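Local coordinates for fatty acid amide hydrolase (Candida albicans, PDB 6KVR), which probably hydrolyses monocarboxylic acid amides to the carboxylate and ammonium, as a member of the amidase family, at residues Lys72-Glu77 with Ala111-Gln116; Phe62-Tyr67 with Val241-Ser246. One frame throughout, in Å; residues are numbered along the deposited sequence.

Contact 1 of 2, residues Lys72-Glu77 with Ala111-Gln116; sequences KLLTPE and ATLAHQ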
ATOM      1  N   LYS A  72     -38.369  19.021  23.969  1.00 42.67           N
ATOM      2  CA  LYS A  72     -39.060  18.396  22.843  1.00 40.23           C
ATOM      3  C   LYS A  72     -39.040  19.302  21.611  1.00 42.24           C
ATOM      4  O   LYS A  72     -40.080  19.738  21.110  1.00 42.05           O
ATOM      5  CB  LYS A  72     -40.497  18.022  23.234  1.00 43.07           C
ATOM      6  CG  LYS A  72     -40.594  17.038  24.405  1.00 44.73           C
ATOM      7  CD  LYS A  72     -42.011  16.960  24.979  1.00 48.28           C
ATOM      8  CE  LYS A  72     -42.348  15.546  25.441  1.00 52.79           C
ATOM      9  NZ  LYS A  72     -43.577  14.988  24.787  1.00 57.08           N
ATOM     10  N   LEU A  73     -37.826  19.586  21.117  1.00 38.49           N
ATOM     11  CA  LEU A  73     -37.708  20.542  20.018  1.00 35.94           C
ATOM     12  C   LEU A  73     -38.191  19.969  18.690  1.00 33.29           C
ATOM     13  O   LEU A  73     -38.555  20.737  17.799  1.00 37.80           O
ATOM     14  CB  LEU A  73     -36.265  21.028  19.882  1.00 38.49           C
ATOM     15  CG  LEU A  73     -35.618  21.671  21.111  1.00 40.62           C
ATOM     16  CD1 LEU A  73     -34.211  22.173  20.748  1.00 37.06           C
ATOM     17  CD2 LEU A  73     -36.483  22.801  21.682  1.00 36.87           C
ATOM     18  N   LEU A  74     -38.179  18.654  18.531  1.00 32.39           N
ATOM     19  CA  LEU A  74     -38.773  17.984  17.386  1.00 35.32           C
ATOM     20  C   LEU A  74     -40.104  17.357  17.801  1.00 40.60           C
ATOM     21  O   LEU A  74     -40.354  17.111  18.985  1.00 41.62           O
ATOM     22  CB  LEU A  74     -37.839  16.898  16.834  1.00 32.00           C
ATOM     23  CG  LEU A  74     -36.375  17.276  16.563  1.00 36.98           C
ATOM     24  CD1 LEU A  74     -35.539  16.019  16.421  1.00 34.73           C
ATOM     25  CD2 LEU A  74     -36.216  18.182  15.331  1.00 33.33           C
ATOM     26  N   THR A  75     -40.959  17.104  16.807  1.00 36.18           N
ATOM     27  CA  THR A  75     -42.209  16.404  17.050  1.00 39.66           C
ATOM     28  C   THR A  75     -41.924  14.950  17.415  1.00 40.84           C
ATOM     29  O   THR A  75     -40.809  14.457  17.217  1.00 40.81           O
ATOM     30  CB  THR A  75     -43.114  16.463  15.816  1.00 42.79           C
ATOM     31  OG1 THR A  75     -42.549  15.664  14.766  1.00 41.69           O
ATOM     32  CG2 THR A  75     -43.291  17.906  15.337  1.00 36.42           C
ATOM     33  N   PRO A  76     -42.911  14.242  17.977  1.00 42.35           N
ATOM     34  CA  PRO A  76     -42.713  12.802  18.213  1.00 41.51           C
ATOM     35  C   PRO A  76     -42.342  12.036  16.959  1.00 37.85           C
ATOM     36  O   PRO A  76     -41.586  11.059  17.035  1.00 40.91           O
ATOM     37  CB  PRO A  76     -44.071  12.352  18.772  1.00 41.88           C
ATOM     38  CG  PRO A  76     -44.611  13.563  19.437  1.00 37.54           C
ATOM     39  CD  PRO A  76     -44.132  14.747  18.635  1.00 34.13           C
ATOM     40  N   GLU A  77     -42.866  12.449  15.804  1.00 37.61           N
ATOM     41  CA  GLU A  77     -42.565  11.772  14.546  1.00 39.07           C
ATOM     42  C   GLU A  77     -41.109  11.984  14.143  1.00 37.72           C
ATOM     43  O   GLU A  77     -40.433  11.035  13.722  1.00 34.75           O
ATOM     44  CB  GLU A  77     -43.490  12.290  13.441  1.00 38.24           C
ATOM     45  CG  GLU A  77     -44.946  11.834  13.504  1.00 47.18           C
ATOM     46  CD  GLU A  77     -45.741  12.514  14.622  1.00 56.30           C
ATOM     47  OE1 GLU A  77     -45.537  13.731  14.885  1.00 50.38           O
ATOM     48  OE2 GLU A  77     -46.609  11.834  15.216  1.00 64.47           O
ATOM     49  N   ALA A 111     -30.538  18.847  12.057  1.00 26.69           N
ATOM     50  CA  ALA A 111     -29.214  19.371  11.717  1.00 27.88           C
ATOM     51  C   ALA A 111     -29.160  20.884  11.875  1.00 28.26           C
ATOM     52  O   ALA A 111     -28.122  21.434  12.267  1.00 30.41           O
ATOM     53  CB  ALA A 111     -28.826  18.962  10.291  1.00 26.66           C
ATOM     54  N   THR A 112     -30.261  21.583  11.574  1.00 26.74           N
ATOM     55  CA  THR A 112     -30.280  23.034  11.774  1.00 29.45           C
ATOM     56  C   THR A 112     -30.169  23.376  13.255  1.00 31.26           C
ATOM     57  O   THR A 112     -29.445  24.307  13.638  1.00 27.59           O
ATOM     58  CB  THR A 112     -31.559  23.643  11.185  1.00 32.25           C
ATOM     59  OG1 THR A 112     -31.703  23.229   9.821  1.00 32.82           O
ATOM     60  CG2 THR A 112     -31.507  25.157  11.229  1.00 36.78           C
ATOM     61  N   LEU A 113     -30.881  22.627  14.102  1.00 28.11           N
ATOM     62  CA  LEU A 113     -30.714  22.781  15.543  1.00 30.25           C
ATOM     63  C   LEU A 113     -29.268  22.511  15.952  1.00 32.19           C
ATOM     64  O   LEU A 113     -28.658  23.312  16.674  1.00 31.08           O
ATOM     65  CB  LEU A 113     -31.693  21.862  16.281  1.00 30.33           C
ATOM     66  CG  LEU A 113     -33.157  22.301  16.084  1.00 35.05           C
ATOM     67  CD1 LEU A 113     -34.132  21.199  16.498  1.00 30.15           C
ATOM     68  CD2 LEU A 113     -33.467  23.628  16.793  1.00 30.23           C
ATOM     69  N   ALA A 114     -28.682  21.417  15.446  1.00 29.00           N
ATOM     70  CA  ALA A 114     -27.278  21.114  15.742  1.00 31.42           C
ATOM     71  C   ALA A 114     -26.364  22.307  15.439  1.00 28.87           C
ATOM     72  O   ALA A 114     -25.543  22.705  16.278  1.00 28.13           O
ATOM     73  CB  ALA A 114     -26.830  19.881  14.953  1.00 27.20           C
ATOM     74  N   HIS A 115     -26.512  22.904  14.249  1.00 29.27           N
ATOM     75  CA  HIS A 115     -25.696  24.064  13.890  1.00 27.20           C
ATOM     76  C   HIS A 115     -25.935  25.247  14.823  1.00 27.12           C
ATOM     77  O   HIS A 115     -24.988  25.946  15.201  1.00 25.64           O
ATOM     78  CB  HIS A 115     -25.967  24.498  12.450  1.00 27.12           C
ATOM     79  CG  HIS A 115     -25.135  25.671  12.025  1.00 27.46           C
ATOM     80  ND1 HIS A 115     -23.762  25.607  11.917  1.00 27.84           N
ATOM     81  CD2 HIS A 115     -25.473  26.946  11.728  1.00 30.96           C
ATOM     82  CE1 HIS A 115     -23.292  26.782  11.539  1.00 29.21           C
ATOM     83  NE2 HIS A 115     -24.309  27.616  11.423  1.00 32.76           N
ATOM     84  N   GLN A 116     -27.198  25.510  15.172  1.00 28.54           N
ATOM     85  CA  GLN A 116     -27.511  26.664  16.015  1.00 30.15           C
ATOM     86  C   GLN A 116     -26.833  26.565  17.378  1.00 29.01           C
ATOM     87  O   GLN A 116     -26.426  27.581  17.950  1.00 28.50           O
ATOM     88  CB  GLN A 116     -29.030  26.793  16.178  1.00 31.57           C
ATOM     89  CG  GLN A 116     -29.516  28.221  16.141  1.00 43.20           C
ATOM     90  CD  GLN A 116     -30.902  28.390  16.746  1.00 44.05           C
ATOM     91  OE1 GLN A 116     -31.715  27.465  16.745  1.00 43.26           O
ATOM     92  NE2 GLN A 116     -31.164  29.573  17.282  1.00 42.59           N
TER
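L113 meets L73 and L74 chiefly through its CD1 methyl, and both direct approaches across the contact are apolar. CD1 of L113 lies 3.8 Å from CD2 of L74 and 4.0 Å from CB of L73; the directions to these two carbons are nearly perpendicular, so the methyl fits against two successive residues of the loop. The leucines present different parts. L73 directs the start of its side chain at the helix and comes closest with CB, at the base of that side chain, its CD1 methyl lying a little farther from the L113 methyls. L74 instead sets off across the line of approach and reaches L113 with one terminal methyl, CD2, the side chains of L74 and L113 running past each other in opposite senses. In L113 the first torsion (chi1 -68°) turns CG away from the carbonyl carbon and next to the backbone N, a setting from which CD1 extends to the loop.

Polar bonds shape the two backbones and leave the interface to carbon. Residues 111-116 are regular helix, as H115 N to A111 O (2.9 Å) and Q116 N to T112 O (3.0 Å) demonstrate. The other segment turns sharply: K72, with positive phi, closes the preceding helix in a Schellman motif, and T75 is the N-cap of the next. The T75 hydroxyl caps a backbone N just beyond E77 while E78 OE1 accepts from T75 N, the reciprocal pattern of a capping box. L73 and L74 thus occupy the short link between two helix ends.

The contact therefore seats the connection from helix 64-70 to helix 76-82 on the flank of helix 100-118. L74 is enclosed further by F79 and T82 of helix 76-82 and by H109 and R110 of helix 100-118; I48 packs on L73, and Y243 of helix 235-243 packs on L113.

Contact 2 of 2, residues Phe62-Tyr67 with Val241-Ser246; sequences FNAVDY and VGYGGS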
ATOM      1  N   PHE A  62     -23.516  24.176  28.907  1.00 28.06           N
ATOM      2  CA  PHE A  62     -24.841  23.751  28.477  1.00 31.94           C
ATOM      3  C   PHE A  62     -24.767  22.402  27.760  1.00 36.69           C
ATOM      4  O   PHE A  62     -23.909  22.194  26.900  1.00 29.66           O
ATOM      5  CB  PHE A  62     -25.417  24.843  27.561  1.00 35.10           C
ATOM      6  CG  PHE A  62     -26.869  24.666  27.209  1.00 37.88           C
ATOM      7  CD1 PHE A  62     -27.863  25.053  28.088  1.00 35.72           C
ATOM      8  CD2 PHE A  62     -27.237  24.144  25.977  1.00 34.89           C
ATOM      9  CE1 PHE A  62     -29.206  24.907  27.752  1.00 39.26           C
ATOM     10  CE2 PHE A  62     -28.571  23.990  25.639  1.00 38.38           C
ATOM     11  CZ  PHE A  62     -29.558  24.373  26.530  1.00 36.18           C
ATOM     12  N   ASN A  63     -25.654  21.469  28.142  1.00 33.75           N
ATOM     13  CA  ASN A  63     -25.768  20.167  27.478  1.00 32.91           C
ATOM     14  C   ASN A  63     -26.880  20.288  26.442  1.00 35.85           C
ATOM     15  O   ASN A  63     -28.062  20.153  26.773  1.00 35.78           O
ATOM     16  CB  ASN A  63     -26.047  19.057  28.494  1.00 33.46           C
ATOM     17  CG  ASN A  63     -26.222  17.674  27.849  1.00 34.41           C
ATOM     18  OD1 ASN A  63     -26.546  17.545  26.665  1.00 32.28           O
ATOM     19  ND2 ASN A  63     -26.020  16.630  28.648  1.00 28.37           N
ATOM     20  N   ALA A  64     -26.503  20.541  25.180  1.00 32.44           N
ATOM     21  CA  ALA A  64     -27.519  20.766  24.156  1.00 31.60           C
ATOM     22  C   ALA A  64     -28.320  19.503  23.863  1.00 31.49           C
ATOM     23  O   ALA A  64     -29.502  19.590  23.522  1.00 30.51           O
ATOM     24  CB  ALA A  64     -26.884  21.303  22.873  1.00 29.52           C
ATOM     25  N   VAL A  65     -27.712  18.326  24.000  1.00 31.67           N
ATOM     26  CA  VAL A  65     -28.443  17.087  23.725  1.00 32.85           C
ATOM     27  C   VAL A  65     -29.569  16.893  24.739  1.00 35.98           C
ATOM     28  O   VAL A  65     -30.686  16.494  24.386  1.00 31.82           O
ATOM     29  CB  VAL A  65     -27.471  15.892  23.715  1.00 32.32           C
ATOM     30  CG1 VAL A  65     -28.235  14.566  23.622  1.00 37.54           C
ATOM     31  CG2 VAL A  65     -26.478  16.038  22.566  1.00 32.36           C
ATOM     32  N   ASP A  66     -29.294  17.175  26.016  1.00 35.50           N
ATOM     33  CA  ASP A  66     -30.333  17.074  27.033  1.00 39.58           C
ATOM     34  C   ASP A  66     -31.480  18.031  26.747  1.00 37.56           C
ATOM     35  O   ASP A  66     -32.654  17.653  26.841  1.00 39.74           O
ATOM     36  CB  ASP A  66     -29.740  17.356  28.406  1.00 41.97           C
ATOM     37  CG  ASP A  66     -30.530  16.709  29.506  1.00 51.16           C
ATOM     38  OD1 ASP A  66     -30.614  15.461  29.511  1.00 57.68           O
ATOM     39  OD2 ASP A  66     -31.106  17.447  30.337  1.00 55.01           O
ATOM     40  N   TYR A  67     -31.152  19.271  26.382  1.00 33.27           N
ATOM     41  CA  TYR A  67     -32.160  20.282  26.071  1.00 34.40           C
ATOM     42  C   TYR A  67     -33.059  19.867  24.909  1.00 38.92           C
ATOM     43  O   TYR A  67     -34.268  20.132  24.925  1.00 36.41           O
ATOM     44  CB  TYR A  67     -31.466  21.600  25.746  1.00 30.68           C
ATOM     45  CG  TYR A  67     -32.391  22.795  25.671  1.00 39.41           C
ATOM     46  CD1 TYR A  67     -32.964  23.333  26.817  1.00 33.22           C
ATOM     47  CD2 TYR A  67     -32.676  23.396  24.451  1.00 41.57           C
ATOM     48  CE1 TYR A  67     -33.793  24.434  26.745  1.00 40.16           C
ATOM     49  CE2 TYR A  67     -33.498  24.489  24.368  1.00 36.22           C
ATOM     50  CZ  TYR A  67     -34.057  25.001  25.513  1.00 43.17           C
ATOM     51  OH  TYR A  67     -34.885  26.088  25.415  1.00 43.72           O
ATOM     52  N   VAL A 241     -23.150  14.263  14.242  1.00 25.28           N
ATOM     53  CA  VAL A 241     -23.517  12.872  14.478  1.00 23.50           C
ATOM     54  C   VAL A 241     -23.882  12.670  15.946  1.00 26.03           C
ATOM     55  O   VAL A 241     -24.933  12.105  16.262  1.00 28.05           O
ATOM     56  CB  VAL A 241     -22.385  11.929  14.013  1.00 27.94           C
ATOM     57  CG1 VAL A 241     -22.681  10.475  14.379  1.00 25.24           C
ATOM     58  CG2 VAL A 241     -22.175  12.057  12.503  1.00 24.79           C
ATOM     59  N   GLY A 242     -23.047  13.176  16.867  1.00 26.78           N
ATOM     60  CA  GLY A 242     -23.361  13.070  18.290  1.00 27.75           C
ATOM     61  C   GLY A 242     -24.702  13.679  18.669  1.00 30.08           C
ATOM     62  O   GLY A 242     -25.377  13.191  19.575  1.00 28.70           O
ATOM     63  N   TYR A 243     -25.105  14.746  17.984  1.00 27.51           N
ATOM     64  CA  TYR A 243     -26.408  15.364  18.162  1.00 27.00           C
ATOM     65  C   TYR A 243     -27.525  14.626  17.430  1.00 30.26           C
ATOM     66  O   TYR A 243     -28.697  14.882  17.717  1.00 30.98           O
ATOM     67  CB  TYR A 243     -26.359  16.808  17.663  1.00 26.55           C
ATOM     68  CG  TYR A 243     -27.515  17.698  18.094  1.00 33.29           C
ATOM     69  CD1 TYR A 243     -27.481  18.372  19.311  1.00 32.26           C
ATOM     70  CD2 TYR A 243     -28.614  17.902  17.269  1.00 32.81           C
ATOM     71  CE1 TYR A 243     -28.526  19.205  19.707  1.00 35.16           C
ATOM     72  CE2 TYR A 243     -29.668  18.746  17.660  1.00 31.07           C
ATOM     73  CZ  TYR A 243     -29.614  19.388  18.871  1.00 33.39           C
ATOM     74  OH  TYR A 243     -30.650  20.212  19.257  1.00 34.24           O
ATOM     75  N   GLY A 244     -27.203  13.745  16.485  1.00 27.56           N
ATOM     76  CA  GLY A 244     -28.220  13.115  15.665  1.00 30.75           C
ATOM     77  C   GLY A 244     -28.668  13.925  14.468  1.00 31.52           C
ATOM     78  O   GLY A 244     -29.677  13.576  13.843  1.00 30.23           O
ATOM     79  N   GLY A 245     -27.951  14.995  14.128  1.00 25.46           N
ATOM     80  CA  GLY A 245     -28.306  15.820  12.988  1.00 29.15           C
ATOM     81  C   GLY A 245     -28.130  15.150  11.640  1.00 28.44           C
ATOM     82  O   GLY A 245     -28.582  15.705  10.631  1.00 30.79           O
ATOM     83  N   SER A 246     -27.480  13.990  11.592  1.00 25.93           N
ATOM     84  CA  SER A 246     -27.468  13.176  10.390  1.00 25.51           C
ATOM     85  C   SER A 246     -27.412  11.717  10.820  1.00 30.58           C
ATOM     86  O   SER A 246     -27.127  11.404  11.977  1.00 27.67           O
ATOM     87  CB  SER A 246     -26.287  13.533   9.469  1.00 30.34           C
ATOM     88  OG  SER A 246     -25.057  13.157  10.054  1.00 25.38           O
TER
HETATM   89  O   HOH W   1     -30.592  21.406  21.767  1.00 35.12           O
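A64 O and the hydroxyl of Y243 are joined by a water. The water donates to A64 O at 2.8 Å and lies 2.8 Å from Y243 OH; the angle at its oxygen between these partners is close to tetrahedral. It sits at the edge of the Y243 ring, in the ring plane, and also at the edge of Y67, which places this polar bridge among aromatic groups.

Two helix ends meet here. N63 is the N-cap of helix 64-70: its OD1 accepts from D66 N at 2.8 Å, nearly straight (166°) although the donor stands above the carbonyl plane. Helix 235-243 finishes in a Schellman motif at G244, whose positive phi accompanies the bond from G244 N to V241 O (2.8 Å).

Direct packing falls on the CD1 and CE1 atoms of the Y243 ring. Y243 CE1 approaches A64 CB at 4.1 Å, and Y243 CD1 approaches V65 CG2 at the same 4.1 Å, the methyl coming in obliquely. With chi1 at -165°, CG of Y243 is trans to its own backbone N, which carries the ring out to the first turn of the other helix. The Y243 carbonyl accepts from R110 NE of helix 100-118, while F117 of that helix packs on A64 and Y67.

The two contact centres are about 9 Å apart, on the same side of the chain's centre, and touch directly: A114 CB lies 3.5 Å from Y243 CD2, and L73 CD1 4.2 Å from Y67 CD2. Contact 1 is nested in sequence, both its segments falling inside the loop that contact 2 closes between 62-67 and 241-246. Helices 64-70 and 76-82 follow each other in the chain, so the first two segments in order, 62-67 and 72-77, are neighbours. Both contacts lie away from the predicted catalytic residues: contact 1 joins the 72-77 link to helix 100-118, and contact 2 joins the start of helix 64-70 to the end of helix 235-243.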